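Local coordinates for phosphoribosyl-aminoimidazole carboxylase (Aspergillus clavatus, PDB 3K5I), which probably catalyses the ATP-dependent conversion of 5-aminoimidazole ribonucleotide to its N5-carboxy derivative in purine biosynthesis, as an ATP-grasp enzyme, at residues L83-D88 with E103-E108; K166-A171 with P197-K202; C303-F308 with P319-S324; M333-G338 with G371-H376. One frame throughout, in Å; residues are numbered along the deposited sequence.

Interaction 1 of 4, residues L83-D88 with E103-E108; sequences LAKTCD and EEVASE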
# COMPACT_ATOMS: atom_id res chain seq x y z
N LEU A 83 13.15 -21.49 -11.51
CA LEU A 83 11.94 -20.75 -11.10
C LEU A 83 10.63 -21.37 -11.54
O LEU A 83 9.64 -21.53 -10.80
CB LEU A 83 11.86 -19.35 -11.69
CG LEU A 83 10.66 -18.49 -11.25
CD1 LEU A 83 10.89 -17.83 -9.87
CD2 LEU A 83 10.52 -17.36 -12.31
N ALA A 84 10.63 -21.70 -12.80
CA ALA A 84 9.44 -22.32 -13.38
C ALA A 84 9.04 -23.71 -12.84
O ALA A 84 7.86 -24.11 -12.87
CB ALA A 84 9.72 -22.44 -14.81
N LYS A 85 10.02 -24.47 -12.39
CA LYS A 85 9.72 -25.80 -11.88
C LYS A 85 9.17 -25.69 -10.45
O LYS A 85 9.03 -26.66 -9.70
CB LYS A 85 11.04 -26.61 -11.77
CG LYS A 85 11.85 -26.89 -13.03
CD LYS A 85 11.60 -28.26 -13.68
CE LYS A 85 11.75 -28.19 -15.22
NZ LYS A 85 12.05 -29.50 -15.90
N THR A 86 8.85 -24.47 -10.04
CA THR A 86 8.38 -24.40 -8.67
C THR A 86 7.22 -23.43 -8.55
O THR A 86 6.88 -22.93 -7.49
CB THR A 86 9.59 -24.02 -7.75
OG1 THR A 86 10.17 -22.77 -8.14
CG2 THR A 86 10.66 -25.05 -7.89
N CYS A 87 6.59 -23.17 -9.68
CA CYS A 87 5.55 -22.22 -9.50
C CYS A 87 4.41 -22.52 -10.46
O CYS A 87 4.61 -23.13 -11.51
CB CYS A 87 6.20 -20.81 -9.63
SG CYS A 87 6.28 -20.32 -11.39
N ASP A 88 3.20 -22.11 -10.11
CA ASP A 88 2.13 -22.39 -11.05
C ASP A 88 2.00 -21.46 -12.21
O ASP A 88 1.31 -21.87 -13.13
CB ASP A 88 0.80 -22.64 -10.38
CG ASP A 88 0.97 -23.62 -9.26
OD1 ASP A 88 1.19 -24.85 -9.48
OD2 ASP A 88 1.01 -23.00 -8.18
N GLU A 103 10.36 -21.00 -23.55
CA GLU A 103 9.76 -21.88 -24.56
C GLU A 103 10.08 -23.34 -24.10
O GLU A 103 9.28 -24.25 -24.22
CB GLU A 103 10.41 -21.57 -25.92
CG GLU A 103 9.96 -22.45 -27.14
CD GLU A 103 10.67 -22.07 -28.46
OE1 GLU A 103 11.72 -21.35 -28.32
OE2 GLU A 103 10.21 -22.47 -29.57
N GLU A 104 11.25 -23.57 -23.54
CA GLU A 104 11.62 -24.89 -23.12
C GLU A 104 10.76 -25.43 -22.02
O GLU A 104 10.48 -26.63 -21.97
CB GLU A 104 12.97 -24.87 -22.46
CG GLU A 104 13.93 -25.95 -22.86
CD GLU A 104 15.28 -25.31 -23.08
OE1 GLU A 104 15.76 -25.31 -24.23
OE2 GLU A 104 15.83 -24.74 -22.11
N VAL A 105 10.40 -24.53 -21.12
CA VAL A 105 9.61 -24.99 -19.99
C VAL A 105 8.10 -24.81 -20.12
O VAL A 105 7.36 -25.08 -19.16
CB VAL A 105 10.20 -24.55 -18.65
CG1 VAL A 105 11.50 -25.33 -18.41
CG2 VAL A 105 10.47 -23.04 -18.68
N ALA A 106 7.69 -24.36 -21.31
CA ALA A 106 6.29 -24.11 -21.61
C ALA A 106 5.38 -25.30 -21.23
O ALA A 106 4.21 -25.16 -20.89
CB ALA A 106 6.16 -23.71 -23.03
N SER A 107 5.95 -26.49 -21.24
CA SER A 107 5.23 -27.71 -20.89
C SER A 107 5.08 -27.99 -19.39
O SER A 107 4.30 -28.86 -18.98
CB SER A 107 6.04 -28.85 -21.50
OG SER A 107 6.73 -28.39 -22.66
N GLU A 108 5.85 -27.28 -18.56
CA GLU A 108 5.83 -27.47 -17.11
C GLU A 108 5.12 -26.43 -16.21
O GLU A 108 4.94 -26.61 -15.00
CB GLU A 108 7.28 -27.76 -16.66
CG GLU A 108 7.69 -29.26 -16.80
CD GLU A 108 8.58 -29.64 -18.00
OE1 GLU A 108 9.07 -30.80 -18.04
OE2 GLU A 108 8.80 -28.81 -18.92
O HOH W 1 5.39 -26.42 -12.32
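Two helices of the preATP-grasp domain, 77-84 and 99-105, come together where A84 packs against V105, a small example of how the helices flanking a parallel sheet can be joined. The methyl CB of A84 lies 4.0 Å from CG2 of V105. With chi1 at -70°, V105 sets CG2 between its backbone N and carbonyl carbon and directs it at the alanine. Farther out the contact becomes polar and loose. The side chains of K85 and E108 run alongside each other in the same direction; in one of the two conformers of K85, NZ stands 3.9 Å from E108 OE1, a long and doubtful salt bridge, since E108 is itself poorly ordered. Between the two backbones a water donates to E108 O at 2.7 Å and weakly to A84 O, 3.4 Å away. Each segment also turns back on itself: E108 N donates to V105 O at 2.7 Å, and T86 OG1 reaches L83 O at 3.0 Å, on the same face of that carbonyl as T86 N. Beyond the contact, L83 rests on N51 and L53 of strand 49-54, A84 and C87 touch V109, and a salt bridge from E104 to R81 ties helix 99-105 again to helix 77-84.

Interaction 2 of 4, residues K166-A171 with P197-K202; sequences KSKTMA and PLYAEK. With ADP (adenosine-5'-diphosphate), chain G.
The nitrogen NZ of K166 is gripped from several directions at once: it donates to E201 OE1 at 3.0 Å, to the ADP phosphate oxygen O2A at 2.5 Å and to the adenine N7 at 2.7 Å. The side chain gets there because it is fully extended beyond CG, running past the ring of Y199, whose OH lies 3.3 Å from K166 CD. The bond from K166 NZ to E201 OE1 is a salt bridge that arrives from above the carboxylate plane, 42° out of it, and E201 OE2 lies at the edge of the Y199 ring, in plane. Beneath these side chains is an antiparallel ladder of the ATP-grasp domain. K166 and Y199 form a hydrogen-bonded pair with both N-H groups in use, and K168 N carries the link past the end of strand 163-167 with a nearly straight bond (173°) to P197 O at 2.8 Å. K168 runs its chain obliquely past Y199, K168 CG 3.6 Å from Y199 CD1, and ends in a salt bridge with E143. T169 OG1 meets P197 CG at 3.5 Å, the two side chains crossing at about a right angle. Y199 also meets F125 of helix 124-132, which closes over this side of the sheet. At the purine, ADP N6 donates weakly to E201 OE1, 3.4 Å away, and to the carbonyl of K202. Lysine and glutamate thus read adjacent acceptor and donor positions of adenine, while the same lysine nitrogen probably helps offset the phosphate charge, coupling base recognition to phosphate binding.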
# COMPACT_ATOMS: atom_id res chain seq x y z
N LYS A 166 18.76 4.33 -31.33
CA LYS A 166 18.32 3.38 -30.31
C LYS A 166 18.85 1.95 -30.43
O LYS A 166 18.94 1.43 -31.55
CB LYS A 166 16.79 3.24 -30.38
CG LYS A 166 15.96 4.49 -30.47
CD LYS A 166 14.48 4.19 -30.10
CE LYS A 166 13.57 5.43 -29.78
NZ LYS A 166 12.05 5.25 -29.53
N SER A 167 19.14 1.33 -29.29
CA SER A 167 19.59 -0.06 -29.18
C SER A 167 18.30 -0.85 -29.35
O SER A 167 17.23 -0.54 -28.77
CB SER A 167 20.05 -0.46 -27.76
OG SER A 167 20.35 -1.87 -27.74
N LYS A 168 18.39 -1.91 -30.15
CA LYS A 168 17.23 -2.76 -30.33
C LYS A 168 16.97 -3.59 -29.05
O LYS A 168 15.87 -3.85 -28.59
CB LYS A 168 17.56 -3.71 -31.48
CG LYS A 168 17.58 -3.04 -32.85
CD LYS A 168 17.87 -4.19 -33.83
CE LYS A 168 18.04 -3.92 -35.32
NZ LYS A 168 17.51 -5.09 -36.14
N THR A 169 18.03 -4.01 -28.39
CA THR A 169 17.74 -4.82 -27.23
C THR A 169 18.23 -4.17 -25.96
O THR A 169 19.02 -3.20 -25.97
CB THR A 169 18.56 -6.11 -27.36
OG1 THR A 169 19.92 -5.71 -27.55
CG2 THR A 169 18.16 -6.84 -28.62
N MET A 170 17.78 -4.77 -24.87
CA MET A 170 18.16 -4.36 -23.54
C MET A 170 17.81 -2.92 -23.12
O MET A 170 18.30 -2.43 -22.11
CB MET A 170 19.65 -4.72 -23.30
CG MET A 170 20.03 -6.17 -23.65
SD MET A 170 19.10 -7.38 -22.56
CE MET A 170 19.56 -6.54 -20.95
N ALA A 171 16.96 -2.20 -23.84
CA ALA A 171 16.71 -0.81 -23.46
C ALA A 171 15.50 -0.55 -22.61
O ALA A 171 14.38 -1.00 -22.87
CB ALA A 171 16.67 0.04 -24.72
N PRO A 197 23.07 -3.86 -31.09
CA PRO A 197 22.42 -3.88 -32.41
C PRO A 197 21.57 -2.59 -32.34
O PRO A 197 20.90 -2.33 -31.34
CB PRO A 197 21.42 -5.04 -32.29
CG PRO A 197 21.15 -5.19 -30.79
CD PRO A 197 22.36 -4.67 -30.07
N LEU A 198 21.60 -1.76 -33.38
CA LEU A 198 20.89 -0.47 -33.41
C LEU A 198 19.99 -0.26 -34.59
O LEU A 198 20.04 -0.93 -35.62
CB LEU A 198 21.92 0.65 -33.61
CG LEU A 198 23.16 0.47 -32.76
CD1 LEU A 198 23.95 1.72 -33.03
CD2 LEU A 198 22.76 0.32 -31.28
N TYR A 199 19.20 0.79 -34.45
CA TYR A 199 18.34 1.23 -35.53
C TYR A 199 18.12 2.70 -35.14
O TYR A 199 18.30 3.08 -34.00
CB TYR A 199 17.05 0.44 -35.71
CG TYR A 199 16.05 0.76 -34.66
CD1 TYR A 199 16.20 0.22 -33.38
CD2 TYR A 199 14.99 1.62 -34.91
CE1 TYR A 199 15.26 0.47 -32.44
CE2 TYR A 199 14.05 1.91 -33.94
CZ TYR A 199 14.24 1.34 -32.70
OH TYR A 199 13.41 1.49 -31.62
N ALA A 200 17.78 3.56 -36.08
CA ALA A 200 17.54 4.98 -35.79
C ALA A 200 16.08 5.29 -36.05
O ALA A 200 15.44 4.63 -36.87
CB ALA A 200 18.45 5.85 -36.68
N GLU A 201 15.56 6.30 -35.36
CA GLU A 201 14.16 6.53 -35.66
C GLU A 201 13.99 7.97 -36.13
O GLU A 201 14.67 8.88 -35.65
CB GLU A 201 13.42 6.19 -34.36
CG GLU A 201 12.47 5.03 -34.48
CD GLU A 201 11.66 4.87 -33.21
OE1 GLU A 201 11.57 5.85 -32.43
OE2 GLU A 201 11.10 3.78 -32.97
N LYS A 202 13.10 8.20 -37.09
CA LYS A 202 12.93 9.57 -37.56
C LYS A 202 12.36 10.30 -36.36
O LYS A 202 11.62 9.69 -35.58
CB LYS A 202 11.97 9.62 -38.75
CG LYS A 202 11.21 10.93 -38.84
CD LYS A 202 10.60 11.06 -40.25
CE LYS A 202 11.54 11.72 -41.23
NZ LYS A 202 10.92 11.84 -42.59
PB ADP G . 12.81 3.29 -23.38
O1B ADP G . 14.15 3.27 -22.76
O2B ADP G . 12.65 1.80 -23.53
O3B ADP G . 11.38 3.67 -22.86
PA ADP G . 11.66 4.90 -25.63
O1A ADP G . 10.31 4.83 -25.07
O2A ADP G . 11.61 4.59 -27.11
O3A ADP G . 12.72 4.01 -24.81
O5' ADP G . 12.01 6.46 -25.47
C5' ADP G . 11.79 7.16 -24.24
C4' ADP G . 11.31 8.56 -24.53
O4' ADP G . 12.28 9.24 -25.38
C3' ADP G . 10.04 8.75 -25.35
O3' ADP G . 9.00 8.89 -24.37
C2' ADP G . 10.17 10.12 -26.01
O2' ADP G . 10.29 11.19 -25.02
C1' ADP G . 11.64 9.97 -26.38
N9 ADP G . 11.67 9.45 -27.73
C8 ADP G . 11.70 8.12 -28.06
N7 ADP G . 11.56 7.94 -29.39
C5 ADP G . 11.52 9.24 -29.87
C6 ADP G . 11.51 9.71 -31.23
N6 ADP G . 11.44 9.20 -32.32
N1 ADP G . 11.47 11.07 -31.37
C2 ADP G . 11.54 11.96 -30.32
N3 ADP G . 11.66 11.53 -29.09
C4 ADP G . 11.62 10.20 -28.88

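Interaction 3 of 4, residues C303-F308 with P319-S324; sequences CALSQF and PIPAQS
L305 turns CG away from its carbonyl carbon (chi1 -72°) and keeps the branch extended to CD1, which carries CD1 directly onto the CB of S324. The setting is helix 307-315 and its surroundings in sequence: 303-308 leads into the helix and 319-324 follows it, so the contact ties the entry to the helix to the loop that leaves it. L305 CD1 lies 3.3 Å from S324 CB, with CG scarcely farther, tighter than ordinary carbon packing. The same methyl meets I320 CG2 at 4.0 Å and lies beside P321. A backbone bond helps fix the arrangement: L305 N donates to S324 O at 2.9 Å, with a 155° angle at the hydrogen and the donor tilted 22° from the carbonyl plane. C303 CB also approaches this oxygen, at 3.4 Å, and A304 CB stands 4.0 Å from S324 CB. On the far loop, S324 N donates to P321 O at 3.1 Å, rounding the chain into a short 3-10 turn that presents the serine. Just beyond L305 the helix begins. S306 is its N-cap, with OG accepting a weak bond from F308 N at 2.9 Å, while the S306 N-H is taken by the carboxylate of D309. The contact also reaches the subunit interface, with A304 packed on N357 of the second subunit. The hydroxyl of S324 is engaged there too: its OG is hydrogen-bonded to the backbone N of that same N357.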
# COMPACT_ATOMS: atom_id res chain seq x y z
N CYS A 303 -6.69 4.41 -7.92
CA CYS A 303 -7.85 3.58 -8.22
C CYS A 303 -8.00 2.49 -7.19
O CYS A 303 -7.04 2.24 -6.47
CB CYS A 303 -7.61 2.81 -9.50
SG CYS A 303 -6.87 3.65 -10.94
N ALA A 304 -9.16 1.81 -7.15
CA ALA A 304 -9.39 0.72 -6.19
C ALA A 304 -8.50 -0.46 -6.46
O ALA A 304 -8.14 -1.01 -5.43
CB ALA A 304 -10.85 0.22 -6.06
N LEU A 305 -8.20 -0.81 -7.73
CA LEU A 305 -7.36 -1.98 -8.07
C LEU A 305 -6.21 -1.38 -8.79
O LEU A 305 -6.40 -0.78 -9.84
CB LEU A 305 -8.02 -3.03 -8.99
CG LEU A 305 -9.07 -3.82 -8.23
CD1 LEU A 305 -9.72 -4.66 -9.30
CD2 LEU A 305 -8.48 -4.61 -7.03
N SER A 306 -5.01 -1.53 -8.25
CA SER A 306 -3.88 -0.94 -8.93
C SER A 306 -3.49 -1.89 -10.04
O SER A 306 -3.97 -3.03 -10.11
CB SER A 306 -2.70 -0.91 -7.94
OG SER A 306 -2.15 -2.17 -8.02
N GLN A 307 -2.59 -1.41 -10.88
CA GLN A 307 -2.13 -2.21 -12.01
C GLN A 307 -1.55 -3.54 -11.56
O GLN A 307 -1.48 -4.54 -12.31
CB GLN A 307 -1.05 -1.44 -12.81
CG GLN A 307 0.40 -1.28 -12.25
CD GLN A 307 1.27 -0.58 -13.28
OE1 GLN A 307 1.20 -0.92 -14.46
NE2 GLN A 307 2.07 0.42 -12.86
N PHE A 308 -0.98 -3.43 -10.37
CA PHE A 308 -0.26 -4.53 -9.74
C PHE A 308 -1.30 -5.50 -9.32
O PHE A 308 -1.07 -6.62 -9.71
CB PHE A 308 0.84 -4.13 -8.72
CG PHE A 308 1.71 -2.99 -9.24
CD1 PHE A 308 1.35 -1.67 -9.01
CD2 PHE A 308 2.90 -3.23 -9.93
CE1 PHE A 308 2.11 -0.60 -9.51
CE2 PHE A 308 3.66 -2.19 -10.43
CZ PHE A 308 3.25 -0.88 -10.25
N PRO A 319 -11.24 -12.33 -10.78
CA PRO A 319 -12.13 -11.25 -11.20
C PRO A 319 -11.55 -9.88 -11.20
O PRO A 319 -10.75 -9.50 -10.37
CB PRO A 319 -13.20 -11.20 -10.10
CG PRO A 319 -13.23 -12.55 -9.55
CD PRO A 319 -11.88 -13.22 -9.80
N ILE A 320 -12.05 -9.07 -12.10
CA ILE A 320 -11.57 -7.71 -12.03
C ILE A 320 -12.73 -6.74 -12.32
O ILE A 320 -12.91 -6.31 -13.48
CB ILE A 320 -10.44 -7.53 -12.99
CG1 ILE A 320 -9.32 -8.49 -12.59
CG2 ILE A 320 -10.03 -6.04 -13.07
CD1 ILE A 320 -8.19 -8.52 -13.60
N PRO A 321 -13.49 -6.38 -11.28
CA PRO A 321 -14.59 -5.41 -11.48
C PRO A 321 -14.04 -4.18 -12.25
O PRO A 321 -13.04 -3.59 -11.90
CB PRO A 321 -15.08 -5.13 -10.07
CG PRO A 321 -14.56 -6.39 -9.19
CD PRO A 321 -13.35 -6.93 -9.91
N ALA A 322 -14.63 -3.83 -13.38
CA ALA A 322 -14.11 -2.74 -14.22
C ALA A 322 -14.16 -1.39 -13.47
O ALA A 322 -13.39 -0.44 -13.61
CB ALA A 322 -15.06 -2.65 -15.44
N GLN A 323 -15.16 -1.26 -12.64
CA GLN A 323 -15.34 -0.05 -11.84
C GLN A 323 -14.05 0.27 -11.06
O GLN A 323 -13.75 1.44 -10.81
CB GLN A 323 -16.41 -0.45 -10.78
CG GLN A 323 -17.47 0.60 -10.46
CD GLN A 323 -18.94 0.16 -10.59
OE1 GLN A 323 -19.37 -0.99 -10.37
NE2 GLN A 323 -19.75 1.15 -10.91
N SER A 324 -13.33 -0.77 -10.64
CA SER A 324 -12.10 -0.63 -9.85
C SER A 324 -10.87 -0.04 -10.51
O SER A 324 -9.84 0.20 -9.84
CB SER A 324 -11.75 -2.00 -9.28
OG SER A 324 -12.74 -2.50 -8.39

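Interaction 4 of 4, residues M333-G338 with G371-H376; sequences MLNIIG and GRKMGH. With AIR (5-aminoimidazole ribonucleotide), chain I.
M333 and H376 meet at about a right angle at one end of this antiparallel pair of strands: M333 CG lies 3.6 Å from H376 CD2, and M333 SD is 4.8 Å from the H376 ring centroid, 32° off its normal. H376 is itself held by stacked rings of H361 and H297 and by a hydrogen bond between its ND1 and the Y363 hydroxyl. N335, paired with it, shares the face, its amide plane inclined 64° to the imidazole; N335 ND2 passes 3.7 Å from K373 CE and is hydrogen-bonded to C236 O and N294 OD1. Next along, I337 and K373 run alongside each other, I337 CD1 3.9 Å from K373 CG. CG2 of I337 presses on G371 CA at 3.4 Å, tighter than usual. K373 NZ goes on to D173 and N294. Opposite I336 sits a classic beta bulge, M374 and G375 both facing it, with M374 N donating to I336 O at 2.9 Å. R372 turns away from the neighbouring strand, and its extended chain brings the guanidinium edge to the phosphate of the bound 5-aminoimidazole ribonucleotide, NE to O6 and NH2 to O8, each 2.8 Å. The residue leading into strand 373-380 thus supplies an arginine to the ligand. Strand 331-337 lies between strands 235-241 and 373-380 in its sheet; L334 rests on helix 384-399, while I336 and M374 both touch H345 of helix 344-352.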
# COMPACT_ATOMS: atom_id res chain seq x y z
N MET A 333 2.32 11.73 -10.60
CA MET A 333 3.41 10.90 -10.05
C MET A 333 4.64 11.55 -10.64
O MET A 333 4.68 11.89 -11.85
CB MET A 333 3.31 9.42 -10.47
CG MET A 333 4.48 8.45 -10.05
SD MET A 333 5.09 7.57 -11.54
CE MET A 333 5.92 8.79 -12.40
N LEU A 334 5.61 11.70 -9.73
CA LEU A 334 6.93 12.24 -10.04
C LEU A 334 7.98 11.13 -9.79
O LEU A 334 7.92 10.43 -8.77
CB LEU A 334 7.22 13.46 -9.15
CG LEU A 334 8.61 14.07 -9.39
CD1 LEU A 334 8.71 15.00 -10.59
CD2 LEU A 334 8.92 14.89 -8.20
N ASN A 335 8.91 10.87 -10.70
CA ASN A 335 9.88 9.81 -10.43
C ASN A 335 10.98 10.45 -9.63
O ASN A 335 11.15 11.63 -9.81
CB ASN A 335 10.54 9.31 -11.74
CG ASN A 335 9.85 8.07 -12.27
OD1 ASN A 335 9.12 7.39 -11.53
ND2 ASN A 335 10.03 7.78 -13.56
N ILE A 336 11.70 9.67 -8.82
CA ILE A 336 12.85 10.11 -8.05
C ILE A 336 13.97 9.37 -8.75
O ILE A 336 14.17 8.17 -8.63
CB ILE A 336 12.81 9.63 -6.65
CG1 ILE A 336 11.61 10.26 -5.95
CG2 ILE A 336 14.09 10.03 -5.95
CD1 ILE A 336 11.57 9.69 -4.60
N ILE A 337 14.70 10.12 -9.54
CA ILE A 337 15.79 9.63 -10.37
C ILE A 337 17.14 9.87 -9.70
O ILE A 337 17.31 10.92 -9.09
CB ILE A 337 15.69 10.62 -11.59
CG1 ILE A 337 14.31 10.47 -12.19
CG2 ILE A 337 16.74 10.37 -12.63
CD1 ILE A 337 14.07 8.97 -12.22
N GLY A 338 18.11 8.96 -9.81
CA GLY A 338 19.43 9.21 -9.21
C GLY A 338 20.01 10.57 -9.72
O GLY A 338 19.88 10.94 -10.89
N GLY A 371 20.34 9.14 -13.00
CA GLY A 371 19.38 8.69 -14.00
C GLY A 371 18.67 7.42 -13.51
O GLY A 371 17.69 7.02 -14.14
N ARG A 372 19.14 6.78 -12.44
CA ARG A 372 18.51 5.57 -11.91
C ARG A 372 17.25 5.91 -11.16
O ARG A 372 17.22 6.79 -10.27
CB ARG A 372 19.43 4.67 -11.06
CG ARG A 372 19.29 3.16 -11.13
CD ARG A 372 20.03 2.43 -9.99
NE ARG A 372 19.58 1.04 -9.87
CZ ARG A 372 19.84 0.15 -8.92
NH1 ARG A 372 20.68 0.49 -7.96
NH2 ARG A 372 19.29 -1.07 -8.95
N LYS A 373 16.23 5.15 -11.56
CA LYS A 373 14.91 5.20 -10.95
C LYS A 373 15.00 4.55 -9.56
O LYS A 373 15.13 3.32 -9.41
CB LYS A 373 13.79 4.50 -11.77
CG LYS A 373 13.41 5.20 -13.07
CD LYS A 373 12.34 4.44 -13.83
CE LYS A 373 12.09 5.13 -15.19
NZ LYS A 373 11.10 4.33 -16.03
N MET A 374 14.92 5.42 -8.57
CA MET A 374 15.03 5.06 -7.19
C MET A 374 13.81 5.05 -6.31
O MET A 374 13.85 4.55 -5.16
CB MET A 374 16.00 6.13 -6.67
CG MET A 374 17.39 6.10 -7.38
SD MET A 374 18.20 4.51 -7.44
CE MET A 374 18.66 3.90 -5.67
N GLY A 375 12.70 5.59 -6.82
CA GLY A 375 11.50 5.60 -6.03
C GLY A 375 10.54 6.56 -6.82
O GLY A 375 10.89 6.97 -7.92
N HIS A 376 9.35 6.84 -6.32
CA HIS A 376 8.34 7.73 -6.92
C HIS A 376 7.47 8.27 -5.81
O HIS A 376 7.41 7.68 -4.74
CB HIS A 376 7.51 7.11 -8.04
CG HIS A 376 6.42 6.17 -7.57
ND1 HIS A 376 6.61 4.80 -7.55
CD2 HIS A 376 5.13 6.37 -7.18
CE1 HIS A 376 5.49 4.20 -7.17
NE2 HIS A 376 4.58 5.13 -6.93
N1 AIR I . 11.83 -2.24 -15.13
C2 AIR I . 11.65 -3.26 -16.02
N3 AIR I . 11.66 -2.91 -17.30
C4 AIR I . 11.82 -1.54 -17.24
C5 AIR I . 11.94 -1.10 -15.92
N6 AIR I . 12.13 0.15 -15.40
C1' AIR I . 11.98 -2.18 -13.66
C2' AIR I . 11.85 -3.56 -12.97
C3' AIR I . 13.26 -4.03 -13.34
C4' AIR I . 14.05 -2.81 -12.86
O4' AIR I . 13.32 -1.75 -13.49
O2' AIR I . 11.49 -3.63 -11.58
O3' AIR I . 13.51 -5.28 -12.74
C5' AIR I . 15.41 -2.53 -12.25
O5' AIR I . 16.12 -1.44 -12.89
P AIR I . 17.62 -1.09 -12.38
O6 AIR I . 17.70 0.43 -11.83
O7 AIR I . 18.44 -1.33 -13.60
O8 AIR I . 17.93 -2.05 -11.25

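Overall arrangement
The four contacts show how chemistry follows position in a fold. Interactions 2 and 4 are buried and built on antiparallel strand pairs, yet belong to different sheets; each sends a basic side chain to a bound ligand, ADP in one and the ribonucleotide in the other, and their nearest atoms are about 9 Å apart. Interactions 1 and 3 are only partly buried: interaction 1 joins the ends of two helices, interaction 3 the segments before and after one helix. Interaction 1 relies on a methyl contact, a doubtful ion pair and a water, whereas interaction 3 adds a direct backbone bond and reaches the second subunit. Interactions 2 and 3 lie on opposite sides of the chain's centre.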